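Local coordinates for protein SusD homolog (Bacteroides thetaiotaomicron VPI-5482, PDB 3IV0) that probably binds glycans at the outer membrane, as a SusD-family partner in the uptake of sugars by a gut bacterium, at residues S39-L44 against G86-Q91; T56-G61 against S296-C301; I212-V217 against R229-L234; A244-D249 against G260-L265; V288-L293 against S336-I341. All coordinates share one frame; numbering follows the deposited sequence. Where two conformers were deposited one is given.

Interaction 1 (S39-L44 against G86-Q91); sequences SQRPFL and GGLIMQ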
# COMPACT_ATOMS: atom_id res chain seq x y z
N SER A 39 1.98 7.20 -11.04
CA SER A 39 2.52 8.00 -12.13
C SER A 39 1.49 8.66 -13.01
O SER A 39 1.80 9.70 -13.59
CB SER A 39 3.54 7.20 -12.94
OG SER A 39 4.69 6.92 -12.17
N GLN A 40 0.30 8.08 -13.12
CA GLN A 40 -0.78 8.71 -13.88
C GLN A 40 -1.94 9.16 -12.99
O GLN A 40 -2.83 9.83 -13.48
CB GLN A 40 -1.28 7.76 -14.99
CG GLN A 40 -0.23 7.51 -16.12
CD GLN A 40 -0.66 6.53 -17.27
OE1 GLN A 40 -1.51 5.66 -17.12
NE2 GLN A 40 -0.01 6.68 -18.42
N ARG A 41 -1.96 8.66 -11.74
CA ARG A 41 -2.99 9.00 -10.71
C ARG A 41 -2.30 9.02 -9.35
O ARG A 41 -1.44 8.18 -9.09
CB ARG A 41 -4.09 7.94 -10.61
CG ARG A 41 -5.00 7.81 -11.76
CD ARG A 41 -4.44 6.85 -12.82
NE ARG A 41 -5.26 6.83 -14.04
CZ ARG A 41 -6.37 6.12 -14.17
NH1 ARG A 41 -6.79 5.35 -13.17
NH2 ARG A 41 -7.09 6.17 -15.29
N PRO A 42 -2.71 9.92 -8.45
CA PRO A 42 -2.26 9.82 -7.06
C PRO A 42 -3.13 8.86 -6.24
O PRO A 42 -3.57 9.17 -5.13
CB PRO A 42 -2.39 11.25 -6.58
CG PRO A 42 -3.59 11.76 -7.30
CD PRO A 42 -3.54 11.12 -8.65
N PHE A 43 -3.37 7.70 -6.81
CA PHE A 43 -4.28 6.72 -6.23
C PHE A 43 -3.87 6.27 -4.85
O PHE A 43 -4.68 6.28 -3.94
CB PHE A 43 -4.38 5.51 -7.18
CG PHE A 43 -5.10 4.31 -6.62
CD1 PHE A 43 -4.43 3.41 -5.80
CD2 PHE A 43 -6.42 4.08 -6.93
CE1 PHE A 43 -5.10 2.30 -5.30
CE2 PHE A 43 -7.08 2.94 -6.46
CZ PHE A 43 -6.41 2.08 -5.62
N LEU A 44 -2.63 5.85 -4.69
CA LEU A 44 -2.22 5.26 -3.41
C LEU A 44 -2.27 6.26 -2.29
O LEU A 44 -2.76 5.93 -1.19
CB LEU A 44 -0.85 4.58 -3.54
CG LEU A 44 -0.37 3.78 -2.34
CD1 LEU A 44 -1.44 2.82 -1.82
CD2 LEU A 44 0.85 3.01 -2.80
N GLY A 86 -9.67 13.39 -8.85
CA GLY A 86 -10.84 12.60 -8.43
C GLY A 86 -11.23 11.55 -9.42
O GLY A 86 -10.97 10.36 -9.21
N GLY A 87 -11.81 11.96 -10.55
CA GLY A 87 -12.33 11.00 -11.50
C GLY A 87 -11.41 9.93 -12.01
O GLY A 87 -11.82 8.80 -12.25
N LEU A 88 -10.17 10.29 -12.32
CA LEU A 88 -9.24 9.27 -12.78
C LEU A 88 -9.02 8.20 -11.75
O LEU A 88 -8.83 7.05 -12.08
CB LEU A 88 -7.88 9.84 -13.14
CG LEU A 88 -7.71 10.62 -14.42
CD1 LEU A 88 -6.23 11.06 -14.59
CD2 LEU A 88 -8.18 9.80 -15.60
N ILE A 89 -8.99 8.59 -10.48
CA ILE A 89 -8.74 7.63 -9.41
C ILE A 89 -9.93 6.67 -9.31
O ILE A 89 -9.81 5.55 -8.86
CB ILE A 89 -8.49 8.40 -8.10
CG1 ILE A 89 -7.31 9.37 -8.21
CG2 ILE A 89 -8.22 7.40 -6.96
CD1 ILE A 89 -7.19 10.33 -7.04
N MSE A 90 -11.08 7.12 -9.79
CA MSE A 90 -12.30 6.32 -9.78
C MSE A 90 -12.44 5.38 -10.97
O MSE A 90 -13.48 4.76 -11.15
CB MSE A 90 -13.51 7.24 -9.76
CG MSE A 90 -13.58 8.05 -8.50
SE MSE A 90 -14.77 9.59 -8.56
CE MSE A 90 -14.14 10.44 -6.90
N GLN A 91 -11.38 5.31 -11.77
CA GLN A 91 -11.31 4.44 -12.94
C GLN A 91 -10.33 3.33 -12.75
O GLN A 91 -9.14 3.57 -12.52
CB GLN A 91 -10.95 5.26 -14.18
CG GLN A 91 -12.04 6.25 -14.54
CD GLN A 91 -11.64 7.26 -15.56
OE1 GLN A 91 -11.05 6.93 -16.59
NE2 GLN A 91 -11.92 8.51 -15.29

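Interaction 2 (T56-G61 against S296-C301); sequences TAYSTG and SMPLFC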
# COMPACT_ATOMS: atom_id res chain seq x y z
N THR A 56 -5.67 18.91 7.20
CA THR A 56 -6.23 20.17 6.76
C THR A 56 -5.33 20.81 5.72
O THR A 56 -4.13 20.84 5.91
CB THR A 56 -6.38 21.15 7.95
OG1 THR A 56 -7.16 20.54 8.97
CG2 THR A 56 -7.02 22.44 7.50
N ALA A 57 -5.91 21.31 4.63
CA ALA A 57 -5.16 22.04 3.60
C ALA A 57 -4.76 23.41 4.07
O ALA A 57 -5.53 24.07 4.75
CB ALA A 57 -6.00 22.16 2.33
N TYR A 58 -3.57 23.84 3.69
CA TYR A 58 -3.17 25.22 3.95
C TYR A 58 -3.89 26.20 3.02
O TYR A 58 -4.05 27.35 3.38
CB TYR A 58 -1.66 25.35 3.84
CG TYR A 58 -0.93 24.78 5.03
CD1 TYR A 58 -0.72 25.55 6.17
CD2 TYR A 58 -0.42 23.48 5.00
CE1 TYR A 58 -0.07 25.03 7.26
CE2 TYR A 58 0.25 22.96 6.09
CZ TYR A 58 0.45 23.74 7.22
OH TYR A 58 1.13 23.20 8.29
N SER A 59 -4.36 25.73 1.87
CA SER A 59 -5.11 26.55 0.93
C SER A 59 -6.48 25.90 0.66
O SER A 59 -6.53 24.87 -0.00
CB SER A 59 -4.31 26.71 -0.37
OG SER A 59 -3.16 27.55 -0.20
N THR A 60 -7.57 26.48 1.18
CA THR A 60 -8.89 25.86 1.07
C THR A 60 -9.31 25.60 -0.38
O THR A 60 -10.18 24.77 -0.64
CB THR A 60 -9.98 26.72 1.78
OG1 THR A 60 -10.14 27.96 1.09
CG2 THR A 60 -9.61 26.98 3.21
N GLY A 61 -8.71 26.31 -1.33
CA GLY A 61 -8.91 26.02 -2.75
C GLY A 61 -8.53 24.61 -3.22
O GLY A 61 -9.01 24.15 -4.27
N SER A 296 6.27 28.07 0.61
CA SER A 296 6.08 28.69 1.89
C SER A 296 5.35 27.76 2.87
O SER A 296 5.45 27.92 4.07
CB SER A 296 5.29 29.99 1.73
OG SER A 296 6.01 30.93 0.92
N MSE A 297 4.54 26.84 2.35
CA MSE A 297 3.78 25.89 3.19
C MSE A 297 3.49 24.64 2.35
O MSE A 297 3.44 24.72 1.12
CB MSE A 297 2.48 26.50 3.73
CG MSE A 297 1.44 26.85 2.65
SE MSE A 297 0.23 28.36 3.06
CE MSE A 297 -0.40 28.66 1.28
N PRO A 298 3.32 23.48 3.01
CA PRO A 298 2.94 22.26 2.26
C PRO A 298 1.51 22.26 1.80
O PRO A 298 0.76 23.18 2.07
CB PRO A 298 3.13 21.15 3.29
CG PRO A 298 3.77 21.74 4.48
CD PRO A 298 3.44 23.22 4.45
N LEU A 299 1.10 21.18 1.15
CA LEU A 299 -0.30 21.03 0.77
C LEU A 299 -1.22 20.90 1.98
O LEU A 299 -2.30 21.49 2.03
CB LEU A 299 -0.45 19.79 -0.13
CG LEU A 299 -1.86 19.50 -0.62
CD1 LEU A 299 -2.24 20.50 -1.68
CD2 LEU A 299 -1.95 18.08 -1.21
N PHE A 300 -0.83 20.08 2.96
CA PHE A 300 -1.65 19.84 4.14
C PHE A 300 -0.81 19.47 5.34
O PHE A 300 0.36 19.17 5.24
CB PHE A 300 -2.74 18.77 3.89
CG PHE A 300 -2.21 17.37 3.60
CD1 PHE A 300 -1.82 16.51 4.64
CD2 PHE A 300 -2.17 16.89 2.32
CE1 PHE A 300 -1.37 15.22 4.38
CE2 PHE A 300 -1.70 15.61 2.05
CZ PHE A 300 -1.32 14.78 3.07
N CYS A 301 -1.47 19.49 6.49
CA CYS A 301 -0.86 19.04 7.72
C CYS A 301 -1.83 18.22 8.55
O CYS A 301 -3.04 18.32 8.41
CB CYS A 301 -0.33 20.22 8.55
SG CYS A 301 -1.58 21.37 9.17
O HOH W 1 -3.11 23.49 0.48
O HOH W 2 -1.15 25.23 0.09

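Interaction 3 (I212-V217 against R229-L234); sequences INLWLV and RNVVSL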
# COMPACT_ATOMS: atom_id res chain seq x y z
N ILE A 212 -4.27 -9.91 2.15
CA ILE A 212 -5.51 -10.45 1.60
C ILE A 212 -6.27 -11.21 2.69
O ILE A 212 -7.49 -11.01 2.87
CB ILE A 212 -5.24 -11.34 0.38
CG1 ILE A 212 -4.76 -10.53 -0.81
CG2 ILE A 212 -6.51 -12.12 -0.01
CD1 ILE A 212 -4.21 -11.39 -1.94
N ASN A 213 -5.58 -12.04 3.45
CA ASN A 213 -6.22 -12.74 4.58
C ASN A 213 -6.86 -11.75 5.55
O ASN A 213 -7.95 -11.98 6.05
CB ASN A 213 -5.20 -13.59 5.31
CG ASN A 213 -5.07 -14.97 4.70
OD1 ASN A 213 -5.98 -15.80 4.79
ND2 ASN A 213 -3.93 -15.23 4.05
N LEU A 214 -6.18 -10.65 5.87
CA LEU A 214 -6.71 -9.71 6.85
C LEU A 214 -7.90 -8.92 6.32
O LEU A 214 -8.80 -8.54 7.10
CB LEU A 214 -5.59 -8.80 7.37
CG LEU A 214 -4.56 -9.58 8.21
CD1 LEU A 214 -3.32 -8.73 8.42
CD2 LEU A 214 -5.17 -9.97 9.57
N TRP A 215 -8.01 -8.74 5.01
CA TRP A 215 -9.21 -8.18 4.41
C TRP A 215 -10.33 -9.20 4.49
O TRP A 215 -11.49 -8.84 4.75
CB TRP A 215 -8.97 -7.65 2.96
CG TRP A 215 -8.46 -6.29 3.00
CD1 TRP A 215 -7.22 -5.89 3.40
CD2 TRP A 215 -9.18 -5.10 2.69
NE1 TRP A 215 -7.13 -4.52 3.38
CE2 TRP A 215 -8.32 -4.01 2.93
CE3 TRP A 215 -10.47 -4.84 2.21
CZ2 TRP A 215 -8.74 -2.69 2.73
CZ3 TRP A 215 -10.87 -3.55 2.00
CH2 TRP A 215 -10.02 -2.49 2.26
N LEU A 216 -10.03 -10.47 4.29
CA LEU A 216 -11.05 -11.54 4.42
C LEU A 216 -11.55 -11.66 5.86
O LEU A 216 -12.72 -12.00 6.09
CB LEU A 216 -10.49 -12.87 3.90
CG LEU A 216 -10.46 -12.93 2.36
CD1 LEU A 216 -9.55 -14.04 1.86
CD2 LEU A 216 -11.86 -13.15 1.80
N VAL A 217 -10.73 -11.35 6.84
CA VAL A 217 -11.18 -11.33 8.23
C VAL A 217 -12.37 -10.39 8.39
O VAL A 217 -13.32 -10.71 9.09
CB VAL A 217 -10.03 -10.88 9.18
CG1 VAL A 217 -10.59 -10.40 10.56
CG2 VAL A 217 -9.04 -12.01 9.36
N ARG A 229 -5.17 -17.64 11.24
CA ARG A 229 -4.21 -18.73 11.25
C ARG A 229 -3.32 -18.72 10.02
O ARG A 229 -2.13 -19.07 10.06
CB ARG A 229 -4.93 -20.08 11.42
CG ARG A 229 -5.42 -20.34 12.81
CD ARG A 229 -6.11 -21.70 12.89
NE ARG A 229 -6.54 -21.97 14.25
CZ ARG A 229 -7.36 -22.95 14.58
NH1 ARG A 229 -7.83 -23.78 13.66
NH2 ARG A 229 -7.71 -23.11 15.85
N ASN A 230 -3.91 -18.38 8.87
CA ASN A 230 -3.14 -18.26 7.65
C ASN A 230 -2.07 -17.19 7.81
O ASN A 230 -0.95 -17.35 7.36
CB ASN A 230 -4.04 -17.87 6.47
CG ASN A 230 -4.97 -18.99 6.01
OD1 ASN A 230 -4.82 -20.17 6.39
ND2 ASN A 230 -5.96 -18.61 5.20
N VAL A 231 -2.41 -16.07 8.42
CA VAL A 231 -1.43 -14.99 8.60
C VAL A 231 -0.32 -15.46 9.50
O VAL A 231 0.86 -15.17 9.26
CB VAL A 231 -2.05 -13.72 9.15
CG1 VAL A 231 -1.00 -12.68 9.47
CG2 VAL A 231 -3.09 -13.15 8.18
N VAL A 232 -0.65 -16.19 10.57
CA VAL A 232 0.40 -16.75 11.45
C VAL A 232 1.32 -17.70 10.69
O VAL A 232 2.56 -17.65 10.83
CB VAL A 232 -0.23 -17.42 12.67
CG1 VAL A 232 0.81 -18.20 13.47
CG2 VAL A 232 -0.95 -16.38 13.54
N SER A 233 0.73 -18.56 9.88
CA SER A 233 1.50 -19.46 9.03
C SER A 233 2.47 -18.68 8.13
O SER A 233 3.64 -19.01 8.00
CB SER A 233 0.58 -20.31 8.15
OG SER A 233 1.31 -21.21 7.33
N LEU A 234 1.94 -17.64 7.51
CA LEU A 234 2.72 -16.79 6.62
C LEU A 234 3.83 -16.07 7.38
O LEU A 234 4.95 -15.91 6.88
CB LEU A 234 1.78 -15.79 5.95
CG LEU A 234 0.93 -16.42 4.84
CD1 LEU A 234 -0.23 -15.55 4.53
CD2 LEU A 234 1.83 -16.68 3.59

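Interaction 4 (A244-D249 against G260-L265); sequences AYSLLD and GSDEGL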
# COMPACT_ATOMS: atom_id res chain seq x y z
N ALA A 244 17.82 -12.39 5.00
CA ALA A 244 17.56 -11.60 3.81
C ALA A 244 16.91 -10.26 4.16
O ALA A 244 17.20 -9.24 3.52
CB ALA A 244 16.70 -12.35 2.85
N TYR A 245 16.02 -10.30 5.15
CA TYR A 245 15.31 -9.12 5.57
C TYR A 245 15.79 -8.68 6.94
O TYR A 245 16.06 -9.49 7.82
CB TYR A 245 13.80 -9.38 5.63
CG TYR A 245 13.24 -10.00 4.37
CD1 TYR A 245 13.66 -9.59 3.11
CD2 TYR A 245 12.29 -10.99 4.43
CE1 TYR A 245 13.17 -10.18 1.96
CE2 TYR A 245 11.78 -11.59 3.28
CZ TYR A 245 12.24 -11.19 2.05
OH TYR A 245 11.72 -11.82 0.93
N SER A 246 15.84 -7.38 7.15
CA SER A 246 16.16 -6.85 8.46
C SER A 246 15.51 -5.49 8.65
O SER A 246 15.09 -4.84 7.69
CB SER A 246 17.66 -6.78 8.67
OG SER A 246 18.23 -6.04 7.65
N LEU A 247 15.41 -5.08 9.90
CA LEU A 247 14.99 -3.73 10.23
C LEU A 247 16.20 -2.80 10.27
O LEU A 247 17.11 -3.01 11.08
CB LEU A 247 14.30 -3.73 11.58
CG LEU A 247 13.00 -4.53 11.69
CD1 LEU A 247 12.42 -4.36 13.11
CD2 LEU A 247 12.01 -4.11 10.66
N LEU A 248 16.25 -1.78 9.43
CA LEU A 248 17.39 -0.86 9.47
C LEU A 248 17.34 0.03 10.70
O LEU A 248 16.29 0.27 11.31
CB LEU A 248 17.40 0.02 8.23
CG LEU A 248 18.05 -0.57 6.97
CD1 LEU A 248 17.32 -1.79 6.39
CD2 LEU A 248 18.21 0.54 5.88
N ASP A 249 18.50 0.52 11.11
CA ASP A 249 18.53 1.50 12.18
C ASP A 249 17.63 2.67 11.85
O ASP A 249 17.53 3.08 10.70
CB ASP A 249 19.96 2.00 12.41
CG ASP A 249 20.84 0.98 13.09
OD1 ASP A 249 20.33 -0.09 13.48
OD2 ASP A 249 22.05 1.24 13.23
N GLY A 260 15.09 -0.28 -2.31
CA GLY A 260 16.13 -1.25 -2.48
C GLY A 260 16.86 -1.66 -1.22
O GLY A 260 17.89 -2.34 -1.28
N SER A 261 16.32 -1.33 -0.05
CA SER A 261 16.94 -1.71 1.21
C SER A 261 16.58 -3.13 1.61
O SER A 261 15.65 -3.74 1.07
CB SER A 261 16.52 -0.78 2.36
OG SER A 261 15.24 -1.17 2.88
N ASP A 262 17.26 -3.63 2.63
CA ASP A 262 16.98 -4.98 3.13
C ASP A 262 15.67 -5.07 3.94
O ASP A 262 15.31 -6.14 4.39
CB ASP A 262 18.10 -5.48 4.06
CG ASP A 262 19.37 -5.89 3.31
OD1 ASP A 262 19.42 -5.78 2.08
OD2 ASP A 262 20.29 -6.38 3.99
N GLU A 263 14.98 -3.95 4.13
CA GLU A 263 13.72 -3.94 4.83
C GLU A 263 12.55 -3.99 3.84
O GLU A 263 11.42 -4.34 4.22
CB GLU A 263 13.63 -2.70 5.73
CG GLU A 263 12.46 -2.72 6.64
CD GLU A 263 12.47 -1.75 7.77
OE1 GLU A 263 13.56 -1.37 8.23
OE2 GLU A 263 11.35 -1.46 8.28
N GLY A 264 12.78 -3.66 2.59
CA GLY A 264 11.68 -3.61 1.64
C GLY A 264 11.16 -5.00 1.33
O GLY A 264 11.93 -5.96 1.21
N LEU A 265 9.85 -5.15 1.19
CA LEU A 265 9.26 -6.40 0.71
C LEU A 265 8.68 -6.19 -0.68
O LEU A 265 8.80 -7.10 -1.51
CB LEU A 265 8.21 -6.98 1.68
CG LEU A 265 8.78 -7.42 3.03
CD1 LEU A 265 7.65 -7.88 3.94
CD2 LEU A 265 9.84 -8.48 2.90
O HOH W 3 19.39 -8.08 5.89

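Interaction 5 (V288-L293 against S336-I341); sequences VSYSCL and SAPKEI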
# COMPACT_ATOMS: atom_id res chain seq x y z
N VAL A 288 3.50 16.94 2.09
CA VAL A 288 3.66 17.30 3.49
C VAL A 288 5.00 17.98 3.76
O VAL A 288 5.39 18.11 4.91
CB VAL A 288 3.49 16.09 4.44
CG1 VAL A 288 2.07 15.57 4.31
CG2 VAL A 288 4.51 15.03 4.13
N SER A 289 5.66 18.45 2.72
CA SER A 289 6.96 19.13 2.85
C SER A 289 6.90 20.51 2.25
O SER A 289 6.13 20.76 1.33
CB SER A 289 8.04 18.34 2.09
OG SER A 289 8.19 17.03 2.62
N TYR A 290 7.74 21.42 2.77
CA TYR A 290 7.85 22.75 2.17
C TYR A 290 9.27 23.28 2.10
O TYR A 290 9.63 23.92 1.13
CB TYR A 290 6.93 23.77 2.90
CG TYR A 290 7.37 24.16 4.29
CD1 TYR A 290 7.00 23.43 5.41
CD2 TYR A 290 8.18 25.28 4.50
CE1 TYR A 290 7.42 23.78 6.67
CE2 TYR A 290 8.60 25.63 5.76
CZ TYR A 290 8.22 24.88 6.84
OH TYR A 290 8.63 25.22 8.11
N SER A 291 10.07 23.04 3.14
CA SER A 291 11.33 23.77 3.27
C SER A 291 12.33 23.35 2.19
O SER A 291 13.12 24.15 1.70
CB SER A 291 11.91 23.60 4.67
OG SER A 291 12.25 22.26 4.97
N CYS A 292 12.28 22.09 1.78
CA CYS A 292 13.17 21.59 0.73
C CYS A 292 12.60 21.74 -0.68
O CYS A 292 13.28 21.43 -1.66
CB CYS A 292 13.51 20.13 1.00
SG CYS A 292 12.04 19.05 1.09
N LEU A 293 11.36 22.24 -0.79
CA LEU A 293 10.68 22.40 -2.08
C LEU A 293 10.53 23.87 -2.45
O LEU A 293 9.87 24.20 -3.43
CB LEU A 293 9.27 21.75 -2.03
CG LEU A 293 9.17 20.23 -1.79
CD1 LEU A 293 7.71 19.80 -1.74
CD2 LEU A 293 9.96 19.47 -2.88
N SER A 336 1.30 31.05 7.92
CA SER A 336 2.43 31.68 8.58
C SER A 336 3.23 30.74 9.49
O SER A 336 4.38 31.03 9.83
CB SER A 336 1.93 32.87 9.41
OG SER A 336 1.10 32.42 10.46
N ALA A 337 2.64 29.61 9.89
CA ALA A 337 3.30 28.71 10.81
C ALA A 337 3.13 27.27 10.32
O ALA A 337 2.44 26.49 10.96
CB ALA A 337 2.72 28.85 12.17
N PRO A 338 3.75 26.95 9.20
CA PRO A 338 3.56 25.60 8.68
C PRO A 338 4.34 24.53 9.41
O PRO A 338 5.30 24.83 10.10
CB PRO A 338 4.08 25.72 7.26
CG PRO A 338 5.14 26.76 7.34
CD PRO A 338 4.60 27.77 8.32
N LYS A 339 3.97 23.27 9.22
CA LYS A 339 4.76 22.17 9.75
C LYS A 339 4.89 21.09 8.68
O LYS A 339 4.04 21.02 7.78
CB LYS A 339 4.17 21.59 11.01
CG LYS A 339 2.81 21.02 10.87
CD LYS A 339 2.35 20.58 12.25
CE LYS A 339 0.98 20.00 12.26
NZ LYS A 339 0.63 19.47 13.64
N GLU A 340 5.97 20.35 8.75
CA GLU A 340 6.25 19.36 7.71
C GLU A 340 6.69 18.05 8.30
O GLU A 340 7.11 17.95 9.45
CB GLU A 340 7.29 19.88 6.74
CG GLU A 340 8.62 20.24 7.33
CD GLU A 340 9.56 20.90 6.34
OE1 GLU A 340 9.25 20.97 5.12
OE2 GLU A 340 10.64 21.37 6.80
N ILE A 341 6.57 17.00 7.48
CA ILE A 341 7.01 15.66 7.82
C ILE A 341 8.22 15.34 6.96
O ILE A 341 8.15 15.49 5.74
CB ILE A 341 5.87 14.66 7.54
CG1 ILE A 341 4.73 14.94 8.51
CG2 ILE A 341 6.38 13.23 7.63
CD1 ILE A 341 3.44 14.15 8.21
O HOH W 4 10.46 22.52 9.27

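Interaction 1 (S39-L44 against G86-Q91)
Gln40 opens the contact with its backbone: its carbonyl oxygen lies against the CD1 methyl of Leu88. Arg41 then does most of the work. Its CG sits beside the backbone N (chi1 -68°) and the chain bends at the next torsion, so the aliphatic part crosses Leu88 at about a right angle, CG resting 3.8 Å from Leu88 CB. The guanidinium ends at two carbonyl oxygens of the type I turn Leu88-Gln91, one at its edge and one over its face. Arg41 NH1 donates to Gln91 O at 3.0 Å with an N-H...O angle of 152°; this acceptor lies in the guanidinium plane, and the donor in the carbonyl plane. Leu88 O is just as close to Arg41 NH1, at 2.9 Å, but sits over the guanidinium face, where the angle is too poor for a hydrogen bond. NH2 turns to a salt bridge with Asp93, just beyond the turn. Pro42, at the centre of an inverse gamma turn and in the N-cap position of helix 43-50, lays its CG 3.9 Å from Ile89 CD1. Phe43 swings its ring out with CG anti to the backbone N (chi1 170°), and Ile89 CG2 meets Phe43 CD2 obliquely at 3.8 Å. Beyond Ile89 lies Trp461, while Phe95 meets the Phe43 ring edge to face. The buried arginine thus has its charge answered by Asp93 and by turn carbonyls, one bonded in plane and one close over the face, which would probably keep the guanidinium cationic and fix the turn against helix 43-50.

Interaction 2 (T56-G61 against S296-C301)
Tyr58 is the centre of this contact, its ring set among Met297, Pro298 and Cys301. Selenomethionine Met297 slides past it in the opposite direction: its CB stands over one face, 4.3 Å from the Tyr58 ring centroid, a CH-pi contact, while its SE reaches back to Tyr58 CB at 3.6 Å and views the ring only obliquely, as a Met-aromatic contact. Pro298 CD packs on Tyr58 CE2 at 3.6 Å. Near the phenol end, Cys301 SG lies 3.7 Å from Tyr58 CZ, an oblique sulfur-aromatic approach made from the crowded position between its own backbone N and carbonyl carbon. Tyr58 OH is hydrogen-bonded to Lys339 N, outside both segments.

The backbone positions these groups. Thr56 and Cys301 form an antiparallel hydrogen-bonded pair, with Thr56 N to Cys301 O and Cys301 N to Thr56 O both 3.0 Å; Ala57 and Phe300 follow as the non-hydrogen-bonded pair. Tyr58 N continues the pattern to Leu299 O at 3.1 Å, though it comes from above the carbonyl plane. That same oxygen accepts from a water, which in turn accepts from Ser59 N at 2.9 Å.

An alanine at Tyr58 would probably disturb this junction, since the ring surface under Met297 and Pro298 and the hydroxyl bound to Lys339 N would both be lost. Helix 63-69 covers Ala57 and Phe300. The chemistry is that of a short two-stranded antiparallel sheet extended by Tyr58, whose ring is held by apolar and sulfur contacts and whose hydroxyl is tied to another loop, fixing its position.

Interaction 3 (I212-V217 against R229-L234)
Asn213 and Asn230 face each other across two antiparallel helices, their side chains crossing at about a right angle and their amide planes 68° apart. Both project CG beside their own backbone N, and the Asn213 amide lies across the Asn230 side chain, close to its CB. Asn230 ND2 gives a nearly straight hydrogen bond to Asn213 OD1, 2.8 Å long with an N-H...O angle of 166°. The acceptor lies in the Asn230 amide plane, but the donor stands above the Asn213 carbonyl plane. Each amide has its other end held within its own helix: Asn213 ND2 bonds to Met209 O, and Asn230 OD1 accepts from Gln226, so the rotation of both is fixed.

Beside this polar link Val231 points into the gap between the helices. Its CG2 touches Asn213 CB at 3.6 Å and rests 3.9 Å from Leu214 CG, Leu214 and Val231 crossing at about a right angle. Leu234 reaches across with CD1, 3.7 Å from Asn213 ND2, approaching obliquely.

The axes of segments 212-217 and 229-234 approach to 9.6 Å, and their directions differ by 164°. This is a helical hairpin, consistent with the TPR-like helical part of SusD proteins. Helix 367-381 packs against its Leu214 and Val231 side, touching them through Leu373 and Ala377. Helix 429-436 meets Leu214 and Trp215, so further helices cover the Leu214, Trp215 and Val231 side of the pair.

Interaction 4 (A244-D249 against G260-L265)
The tight side of this contact is built on Tyr245 and Glu263. Leu265 CD2 sits over the middle of the Tyr245 ring, 3.6 Å from its centroid and 7° off the normal, a CH-pi contact made at about a right angle; Ala244 CB lies against the opposite face, near the rim, and the hydroxyl is bonded to Trp188 O. Glu263, with CG anti to the backbone N and an extended chain, runs alongside Ser246 O, Glu263 CB lying 3.2 Å from that oxygen. Glu263 OE1 accepts from Leu248 N at 3.0 Å on the anti lone pair. This buried carboxylate also bridges to Arg366 and Arg398, which would probably keep it ionised. Leu248 CD1 packs on Glu263 CB at 3.9 Å. Ser246 N bonds to Asp262 O at 3.1 Å, from above the carbonyl plane.

The solvent side is formed by the Ser246 and Asp262 side chains, joined through a water that links Ser246 OG to Asp262 OD2, 2.7 Å from the latter, while OD1 pairs with Lys196.

Ser261 OG accepts from Glu263 N at 3.1 Å. That makes an ST turn, nested in the type I beta turn Ser261-Gly264 that leads into strand 264-268.

Interaction 5 (V288-L293 against S336-I341)
Hydrogen bonds to one carboxylate dominate here. Glu340 reaches across from the crowded position between its backbone N and carbonyl carbon, then extends. Glu340 OE1 accepts twice: from Tyr290 N at 2.8 Å, nearly along the C-O axis, and from Ser291 N at 3.0 Å, on the syn lone pair. Glu340 OE2 takes the hydroxyl of Ser291 OG at 2.6 Å, also syn, and a water at 2.7 Å. Three protein donors and one water thus grip the group, which would probably stabilise its charged form. Between backbones, Ile341 N donates to Val288 O at 3.0 Å, with the donor above the carbonyl plane.

Ring contacts come second. Pro338 CG lies over one face of Tyr290, offset toward the rim and 3.9 Å from the ring centroid, a CH-pi contact. The Glu340 carboxylate lies over the opposite face, its plane stacked on the ring at 28°, so proline and glutamate sandwich the tyrosine.

The apolar part lies at the other end: Val288 CG2 touches Ile341 CB at 3.7 Å, the two crossing obliquely.

A glutamine at Glu340 would probably weaken the grip on Tyr290 and Ser291, because its amide NH2 cannot accept where one of the two carboxylate oxygens now does.

Both segments lie in loops. The 288-293 segment follows helix 284-287, to which Ser289 OG is bonded through Ser285 O, while Glu340 N is bound by Asp325. Val288 packs on Phe300 and Lys339 on Cys301, which sets the pair of loops against strand 300-302.

How the interactions relate
From the N terminus, interaction 1 closes the first loop, bringing the start of helix 43-50 to the turn before helix 93-108. Interaction 2 opens inside that loop and closes only at 296-301, so the two cross. Within its long span lie interactions 3 and 4 in series; both close short loops, 3 between consecutive helices and 4 at the turn leading into strand 264-268. Interaction 5 opens just before interaction 2 closes, and crosses it, joining the loop after helix 284-287 to the one before strand 348-350. These two alone touch, with centres about 9 Å apart, and form one continuous patch. Interaction 3 lies about 38 Å, centre to centre, from each of them.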